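Local coordinates for conserved domain protein (Streptococcus pneumoniae, PDB 2FI0) that is of unknown function but folds into a small, largely helical domain of the DUF1858 family, at residues 11-16 and 47-53; 6-10 and 22-26. All blocks are in the same frame, centred on the assembly; numbering follows the deposited sequence.

Contact 1 of 2, residues 11-16 and 47-53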
ATOM      1  N   VAL A  11       5.575  -3.793  -1.928  1.00 44.00           N
ATOM      2  CA  VAL A  11       4.415  -3.615  -2.799  1.00 44.15           C
ATOM      3  C   VAL A  11       3.978  -4.949  -3.409  1.00 44.09           C
ATOM      4  O   VAL A  11       3.013  -4.991  -4.160  1.00 43.26           O
ATOM      5  CB  VAL A  11       4.663  -2.542  -3.918  1.00 44.10           C
ATOM      6  CG1 VAL A  11       4.887  -1.167  -3.309  1.00 44.36           C
ATOM      7  CG2 VAL A  11       5.835  -2.920  -4.831  1.00 43.81           C
ATOM      8  N   SER A  12       4.694  -6.027  -3.087  1.00 44.43           N
ATOM      9  CA  SER A  12       4.404  -7.341  -3.648  1.00 45.08           C
ATOM     10  C   SER A  12       3.639  -8.275  -2.725  1.00 45.27           C
ATOM     11  O   SER A  12       3.357  -9.390  -3.119  1.00 46.46           O
ATOM     12  CB  SER A  12       5.691  -8.031  -4.107  1.00 45.06           C
ATOM     13  OG  SER A  12       6.427  -8.544  -3.012  1.00 45.99           O
ATOM     14  N   ILE A  13       3.301  -7.832  -1.518  1.00 45.57           N
ATOM     15  CA  ILE A  13       2.549  -8.641  -0.559  1.00 45.58           C
ATOM     16  C   ILE A  13       1.123  -8.069  -0.422  1.00 46.02           C
ATOM     17  O   ILE A  13       0.880  -6.930  -0.817  1.00 46.15           O
ATOM     18  CB  ILE A  13       3.266  -8.706   0.834  1.00 45.64           C
ATOM     19  CG1 ILE A  13       3.311  -7.332   1.514  1.00 45.77           C
ATOM     20  CG2 ILE A  13       4.683  -9.280   0.691  1.00 45.14           C
ATOM     21  CD1 ILE A  13       3.769  -7.384   2.938  1.00 45.51           C
ATOM     22  N   PRO A  14       0.175  -8.858   0.123  1.00 46.26           N
ATOM     23  CA  PRO A  14      -1.206  -8.373   0.259  1.00 46.49           C
ATOM     24  C   PRO A  14      -1.337  -7.048   1.010  1.00 46.48           C
ATOM     25  O   PRO A  14      -0.663  -6.838   2.002  1.00 46.49           O
ATOM     26  CB  PRO A  14      -1.909  -9.510   1.026  1.00 46.54           C
ATOM     27  CG  PRO A  14      -1.120 -10.721   0.696  1.00 46.42           C
ATOM     28  CD  PRO A  14       0.312 -10.248   0.595  1.00 46.17           C
ATOM     29  N   VAL A  15      -2.208  -6.167   0.531  1.00 46.87           N
ATOM     30  CA  VAL A  15      -2.336  -4.830   1.115  1.00 47.71           C
ATOM     31  C   VAL A  15      -2.681  -4.878   2.617  1.00 47.55           C
ATOM     32  O   VAL A  15      -2.208  -4.042   3.398  1.00 46.93           O
ATOM     33  CB  VAL A  15      -3.361  -3.955   0.352  1.00 48.05           C
ATOM     34  CG1 VAL A  15      -3.528  -2.610   1.035  1.00 50.01           C
ATOM     35  CG2 VAL A  15      -2.889  -3.718  -1.045  1.00 50.05           C
ATOM     36  N   ALA A  16      -3.475  -5.863   3.016  1.00 47.51           N
ATOM     37  CA  ALA A  16      -3.804  -6.061   4.438  1.00 47.97           C
ATOM     38  C   ALA A  16      -2.560  -6.279   5.325  1.00 48.05           C
ATOM     39  O   ALA A  16      -2.497  -5.769   6.449  1.00 47.74           O
ATOM     40  CB  ALA A  16      -4.767  -7.222   4.598  1.00 48.02           C
ATOM     41  N   GLY A  47      -8.454  -6.824   0.329  1.00 51.10           N
ATOM     42  CA  GLY A  47      -7.061  -6.488   0.666  1.00 51.18           C
ATOM     43  C   GLY A  47      -6.169  -7.669   1.035  1.00 51.14           C
ATOM     44  O   GLY A  47      -4.941  -7.538   1.049  1.00 51.36           O
ATOM     45  N   ARG A  48      -6.763  -8.828   1.325  1.00 51.17           N
ATOM     46  CA  ARG A  48      -5.962 -10.040   1.533  1.00 51.17           C
ATOM     47  C   ARG A  48      -5.631 -10.753   0.192  1.00 50.62           C
ATOM     48  O   ARG A  48      -4.738 -11.600   0.124  1.00 50.05           O
ATOM     49  CB  ARG A  48      -6.604 -10.975   2.585  1.00 51.48           C
ATOM     50  CG  ARG A  48      -5.892 -10.928   3.969  1.00 53.73           C
ATOM     51  CD  ARG A  48      -6.751 -10.473   5.160  1.00 56.77           C
ATOM     52  NE  ARG A  48      -7.280 -11.622   5.918  1.00 58.25           N
ATOM     53  CZ  ARG A  48      -7.650 -11.629   7.207  1.00 57.94           C
ATOM     54  NH1 ARG A  48      -7.590 -10.540   7.974  1.00 58.08           N
ATOM     55  NH2 ARG A  48      -8.095 -12.757   7.742  1.00 58.74           N
ATOM     56  N   LYS A  49      -6.330 -10.374  -0.874  1.00 50.35           N
ATOM     57  CA  LYS A  49      -6.113 -10.950  -2.198  1.00 50.15           C
ATOM     58  C   LYS A  49      -5.242 -10.075  -3.100  1.00 49.83           C
ATOM     59  O   LYS A  49      -4.649 -10.569  -4.070  1.00 50.31           O
ATOM     60  CB  LYS A  49      -7.456 -11.152  -2.894  1.00 50.20           C
ATOM     61  CG  LYS A  49      -8.399 -12.100  -2.199  1.00 50.54           C
ATOM     62  CD  LYS A  49      -9.816 -11.921  -2.749  1.00 50.94           C
ATOM     63  CE  LYS A  49     -10.715 -13.094  -2.410  1.00 51.31           C
ATOM     64  NZ  LYS A  49     -12.145 -12.835  -2.788  1.00 51.86           N
ATOM     65  N   VAL A  50      -5.185  -8.777  -2.820  1.00 48.95           N
ATOM     66  CA  VAL A  50      -4.533  -7.850  -3.737  1.00 48.56           C
ATOM     67  C   VAL A  50      -3.328  -7.180  -3.067  1.00 47.64           C
ATOM     68  O   VAL A  50      -3.403  -6.759  -1.919  1.00 46.75           O
ATOM     69  CB  VAL A  50      -5.567  -6.818  -4.319  1.00 48.91           C
ATOM     70  CG1 VAL A  50      -5.851  -5.668  -3.362  1.00 49.60           C
ATOM     71  CG2 VAL A  50      -5.091  -6.271  -5.624  1.00 49.37           C
ATOM     72  N   SER A  51      -2.210  -7.118  -3.783  1.00 46.86           N
ATOM     73  CA  SER A  51      -1.051  -6.349  -3.336  1.00 46.66           C
ATOM     74  C   SER A  51      -1.158  -4.910  -3.817  1.00 46.65           C
ATOM     75  O   SER A  51      -2.077  -4.566  -4.573  1.00 46.47           O
ATOM     76  CB  SER A  51       0.237  -6.983  -3.862  1.00 46.17           C
ATOM     77  OG  SER A  51       0.297  -6.931  -5.267  1.00 44.04           O
ATOM     78  N   LEU A  52      -0.230  -4.059  -3.388  1.00 46.50           N
ATOM     79  CA  LEU A  52      -0.185  -2.678  -3.901  1.00 47.02           C
ATOM     80  C   LEU A  52       0.102  -2.649  -5.390  1.00 46.80           C
ATOM     81  O   LEU A  52      -0.417  -1.807  -6.119  1.00 46.69           O
ATOM     82  CB  LEU A  52       0.857  -1.830  -3.165  1.00 47.16           C
ATOM     83  CG  LEU A  52       0.483  -1.482  -1.717  1.00 48.00           C
ATOM     84  CD1 LEU A  52       1.603  -0.708  -1.070  1.00 48.77           C
ATOM     85  CD2 LEU A  52      -0.796  -0.674  -1.672  1.00 48.69           C
ATOM     86  N   LYS A  53       0.936  -3.573  -5.836  1.00 46.74           N
ATOM     87  CA  LYS A  53       1.266  -3.671  -7.249  1.00 47.43           C
ATOM     88  C   LYS A  53       0.029  -4.076  -8.066  1.00 46.99           C
ATOM     89  O   LYS A  53      -0.282  -3.442  -9.059  1.00 46.04           O
ATOM     90  CB  LYS A  53       2.392  -4.674  -7.430  1.00 47.43           C
ATOM     91  CG  LYS A  53       3.039  -4.630  -8.768  1.00 48.80           C
ATOM     92  CD  LYS A  53       4.090  -5.731  -8.915  1.00 48.88           C
ATOM     93  CE  LYS A  53       5.221  -5.579  -7.935  1.00 47.62           C
ATOM     94  NZ  LYS A  53       6.354  -6.449  -8.329  1.00 47.90           N
TER
HETATM   95  O   HOH W   1       1.652  -4.606  -1.065  1.00 38.69           O
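Val15 N bonds Val50 O at 2.8 Å, the shortest of three backbone hydrogen bonds that join residues 11-16 to residues 47-53. Lys53 N reaches Val11 O at 3.0 Å. Ala16 N also lies 3.0 Å from its acceptor, Gly47 O, but approaches from above the carbonyl plane, about 50° out of it. Between the outer bonds, one water bridges Ile13 O and Leu52 N.

Side chains fill in around this frame. Val15 carries CG1 anti to its backbone N (chi1 177°), which leaves CG2 to settle over the backbone of Ser51 and against Leu52 CD2, 3.7 Å away. Val11 crosses Leu52 at about a right angle, CB on CB at 3.9 Å, while its CG2 faces the CE of Lys53. Pro14 lays its CB against the carbonyl oxygens of Gly47 and Arg48.

The arrangement brings together two helix starts: Pro14 is the N-cap residue of helix 15-21 and Ser51 that of helix 52-59, the serine capping with its own side chain. Ser51 CB sits 3.1 Å from Ile13 O. At the outer end, the methylene groups of Arg48 run alongside Ala16 CB.

Partners outside the contact hold the end of Lys53, whose NZ forms a salt bridge with Asp81 and a hydrogen bond to Gly79 O. Within the loop that follows strand 8-10, Ser12 OG bonds Asp10 OD1. Leu29 packs on both Val15 and Leu52, with Leu37 against Val15 and Phe34 against Leu52.

Contact 2 of 2, residues 6-10 and 22-26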
ATOM      1  N   ASP A   6      13.313   0.757   9.618  1.00 57.06           N
ATOM      2  CA  ASP A   6      11.896   0.840   9.883  1.00 56.44           C
ATOM      3  C   ASP A   6      11.211   1.422   8.647  1.00 55.10           C
ATOM      4  O   ASP A   6      11.871   1.950   7.738  1.00 55.33           O
ATOM      5  CB  ASP A   6      11.665   1.736  11.117  1.00 57.53           C
ATOM      6  CG  ASP A   6      12.477   1.291  12.329  1.00 61.29           C
ATOM      7  OD1 ASP A   6      12.718   0.067  12.466  1.00 67.59           O
ATOM      8  OD2 ASP A   6      12.871   2.150  13.164  1.00 66.09           O
ATOM      9  N   ASN A   7       9.893   1.314   8.618  1.00 52.87           N
ATOM     10  CA  ASN A   7       9.084   1.952   7.581  1.00 51.51           C
ATOM     11  C   ASN A   7       9.360   1.430   6.159  1.00 49.65           C
ATOM     12  O   ASN A   7       9.354   2.176   5.201  1.00 48.93           O
ATOM     13  CB  ASN A   7       9.201   3.490   7.682  1.00 51.76           C
ATOM     14  CG  ASN A   7       8.678   4.032   9.021  1.00 52.98           C
ATOM     15  OD1 ASN A   7       7.499   3.885   9.351  1.00 52.77           O
ATOM     16  ND2 ASN A   7       9.574   4.628   9.813  1.00 55.32           N
ATOM     17  N   ILE A   8       9.556   0.120   6.047  1.00 47.57           N
ATOM     18  CA  ILE A   8       9.768  -0.548   4.771  1.00 46.42           C
ATOM     19  C   ILE A   8       8.416  -1.100   4.311  1.00 45.49           C
ATOM     20  O   ILE A   8       7.724  -1.763   5.083  1.00 44.57           O
ATOM     21  CB  ILE A   8      10.812  -1.688   4.912  1.00 45.73           C
ATOM     22  CG1 ILE A   8      12.182  -1.107   5.282  1.00 45.11           C
ATOM     23  CG2 ILE A   8      10.903  -2.523   3.644  1.00 45.62           C
ATOM     24  CD1 ILE A   8      13.114  -2.136   5.873  1.00 45.35           C
ATOM     25  N   ILE A   9       8.049  -0.803   3.068  1.00 44.25           N
ATOM     26  CA  ILE A   9       6.795  -1.252   2.485  1.00 44.49           C
ATOM     27  C   ILE A   9       7.083  -2.106   1.260  1.00 43.58           C
ATOM     28  O   ILE A   9       7.779  -1.690   0.349  1.00 42.16           O
ATOM     29  CB  ILE A   9       5.868  -0.068   2.138  1.00 44.03           C
ATOM     30  CG1 ILE A   9       5.397   0.582   3.440  1.00 46.19           C
ATOM     31  CG2 ILE A   9       4.664  -0.547   1.281  1.00 44.42           C
ATOM     32  CD1 ILE A   9       4.612   1.865   3.268  1.00 47.06           C
ATOM     33  N   ASP A  10       6.551  -3.318   1.276  1.00 43.67           N
ATOM     34  CA  ASP A  10       6.705  -4.258   0.187  1.00 43.88           C
ATOM     35  C   ASP A  10       5.427  -4.175  -0.661  1.00 44.10           C
ATOM     36  O   ASP A  10       4.326  -4.431  -0.169  1.00 44.04           O
ATOM     37  CB  ASP A  10       6.918  -5.662   0.766  1.00 43.53           C
ATOM     38  CG  ASP A  10       7.359  -6.671  -0.277  1.00 43.79           C
ATOM     39  OD1 ASP A  10       7.025  -6.494  -1.465  1.00 41.41           O
ATOM     40  OD2 ASP A  10       8.036  -7.656   0.100  1.00 43.97           O
ATOM     41  N   HIS A  22       1.892  -1.460   9.251  1.00 47.44           N
ATOM     42  CA  HIS A  22       1.988   0.003   9.263  1.00 47.54           C
ATOM     43  C   HIS A  22       0.605   0.674   9.286  1.00 47.27           C
ATOM     44  O   HIS A  22       0.162   1.184   8.248  1.00 46.73           O
ATOM     45  CB  HIS A  22       2.734   0.484   8.012  1.00 47.64           C
ATOM     46  CG  HIS A  22       4.100  -0.106   7.846  1.00 48.13           C
ATOM     47  ND1 HIS A  22       4.367  -1.104   6.935  1.00 49.25           N
ATOM     48  CD2 HIS A  22       5.277   0.169   8.460  1.00 49.18           C
ATOM     49  CE1 HIS A  22       5.649  -1.419   6.994  1.00 48.16           C
ATOM     50  NE2 HIS A  22       6.225  -0.656   7.905  1.00 49.58           N
ATOM     51  N   PRO A  23      -0.084   0.686  10.453  1.00 47.14           N
ATOM     52  CA  PRO A  23      -1.438   1.276  10.510  1.00 47.24           C
ATOM     53  C   PRO A  23      -1.507   2.718   9.986  1.00 47.09           C
ATOM     54  O   PRO A  23      -2.481   3.097   9.348  1.00 46.32           O
ATOM     55  CB  PRO A  23      -1.814   1.207  12.002  1.00 47.49           C
ATOM     56  CG  PRO A  23      -0.903   0.188  12.612  1.00 47.55           C
ATOM     57  CD  PRO A  23       0.339   0.113  11.743  1.00 47.22           C
ATOM     58  N   GLU A  24      -0.454   3.489  10.229  1.00 47.49           N
ATOM     59  CA  GLU A  24      -0.348   4.890   9.766  1.00 47.80           C
ATOM     60  C   GLU A  24      -0.340   5.057   8.240  1.00 47.55           C
ATOM     61  O   GLU A  24      -0.612   6.151   7.735  1.00 48.05           O
ATOM     62  CB  GLU A  24       0.928   5.570  10.296  1.00 48.61           C
ATOM     63  CG  GLU A  24       1.695   4.826  11.408  1.00 52.09           C
ATOM     64  CD  GLU A  24       2.509   3.619  10.887  1.00 54.59           C
ATOM     65  OE1 GLU A  24       2.502   2.577  11.605  1.00 55.39           O
ATOM     66  OE2 GLU A  24       3.145   3.716   9.789  1.00 54.48           O
ATOM     67  N   VAL A  25       0.005   4.007   7.502  1.00 46.95           N
ATOM     68  CA  VAL A  25       0.062   4.114   6.045  1.00 46.44           C
ATOM     69  C   VAL A  25      -1.332   4.090   5.402  1.00 46.16           C
ATOM     70  O   VAL A  25      -1.472   4.496   4.256  1.00 45.06           O
ATOM     71  CB  VAL A  25       0.976   3.027   5.419  1.00 46.33           C
ATOM     72  CG1 VAL A  25       0.230   1.721   5.219  1.00 47.39           C
ATOM     73  CG2 VAL A  25       1.575   3.522   4.086  1.00 46.52           C
ATOM     74  N   LEU A  26      -2.357   3.644   6.137  1.00 46.01           N
ATOM     75  CA  LEU A  26      -3.717   3.557   5.579  1.00 46.37           C
ATOM     76  C   LEU A  26      -4.226   4.913   5.065  1.00 46.53           C
ATOM     77  O   LEU A  26      -4.787   4.997   3.976  1.00 46.52           O
ATOM     78  CB  LEU A  26      -4.698   2.969   6.605  1.00 46.36           C
ATOM     79  CG  LEU A  26      -6.144   2.750   6.142  1.00 46.21           C
ATOM     80  CD1 LEU A  26      -6.190   1.855   4.906  1.00 46.69           C
ATOM     81  CD2 LEU A  26      -6.987   2.168   7.265  1.00 46.06           C
TER
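His22 extends its imidazole across to the backbone of residues 7-9, and alongside it Ile9 meets Val25; these two approaches make up most of the contact. The histidine CG stands anti to its carbonyl carbon (chi1 -57°) and chi2 is 104°, a combination that sends the ring out from the end of helix 15-21 toward the strand. Its NE2 comes within 3.9 Å of Asn7 CA, and ND1 lies 4.0 Å from Ile9 CG1, both approaches being oblique to the ring. The imidazole thus lies against the main chain at Asn7 on one hand and against an aliphatic carbon of Ile9 on the other.

Ile9 is extended, with CG1 anti to the carbonyl carbon and chi2 of 173°. This puts CG1 beside the imidazole and turns CD1 away from the ring to Val25. The two aliphatic side chains meet tip to tip, Ile9 CD1 to Val25 CG2 at 3.6 Å, CG2 being the valine methyl that does the touching. The valine is presented by a turn in which Val25 N bonds His22 O at 2.9 Å.

Toward the surface, Glu24 OE2 is hydrogen-bonded to Tyr75 OH, its main polar partner; Asn7 OD1 comes only loosely near the carboxylate. Ile9 and Val25 both pack on Val18 of helix 15-21 and Leu70 of helix 63-72, so the turn before helix 26-29 is tied to strand 8-10, which itself pairs in parallel with strand 76-78.

From the N terminus the chain enters strand 8-10, passes straight into the loop and helix 15-21, and turns at residues 22-26, where contact 2 closes a short loop back to the strand. Contact 1 starts directly after that strand and closes a longer loop, reaching over 30 intervening residues to 47-53. Because 11-16 lies between the two segments of contact 2, and 22-26 between those of contact 1, the loops cross. Their centres are 13 Å apart, yet they touch where Leu52 CD1 packs on Ile9 CG2 at 3.9 Å. Together they join the strand and both ends of helix 15-21 to the start of helix 52-59.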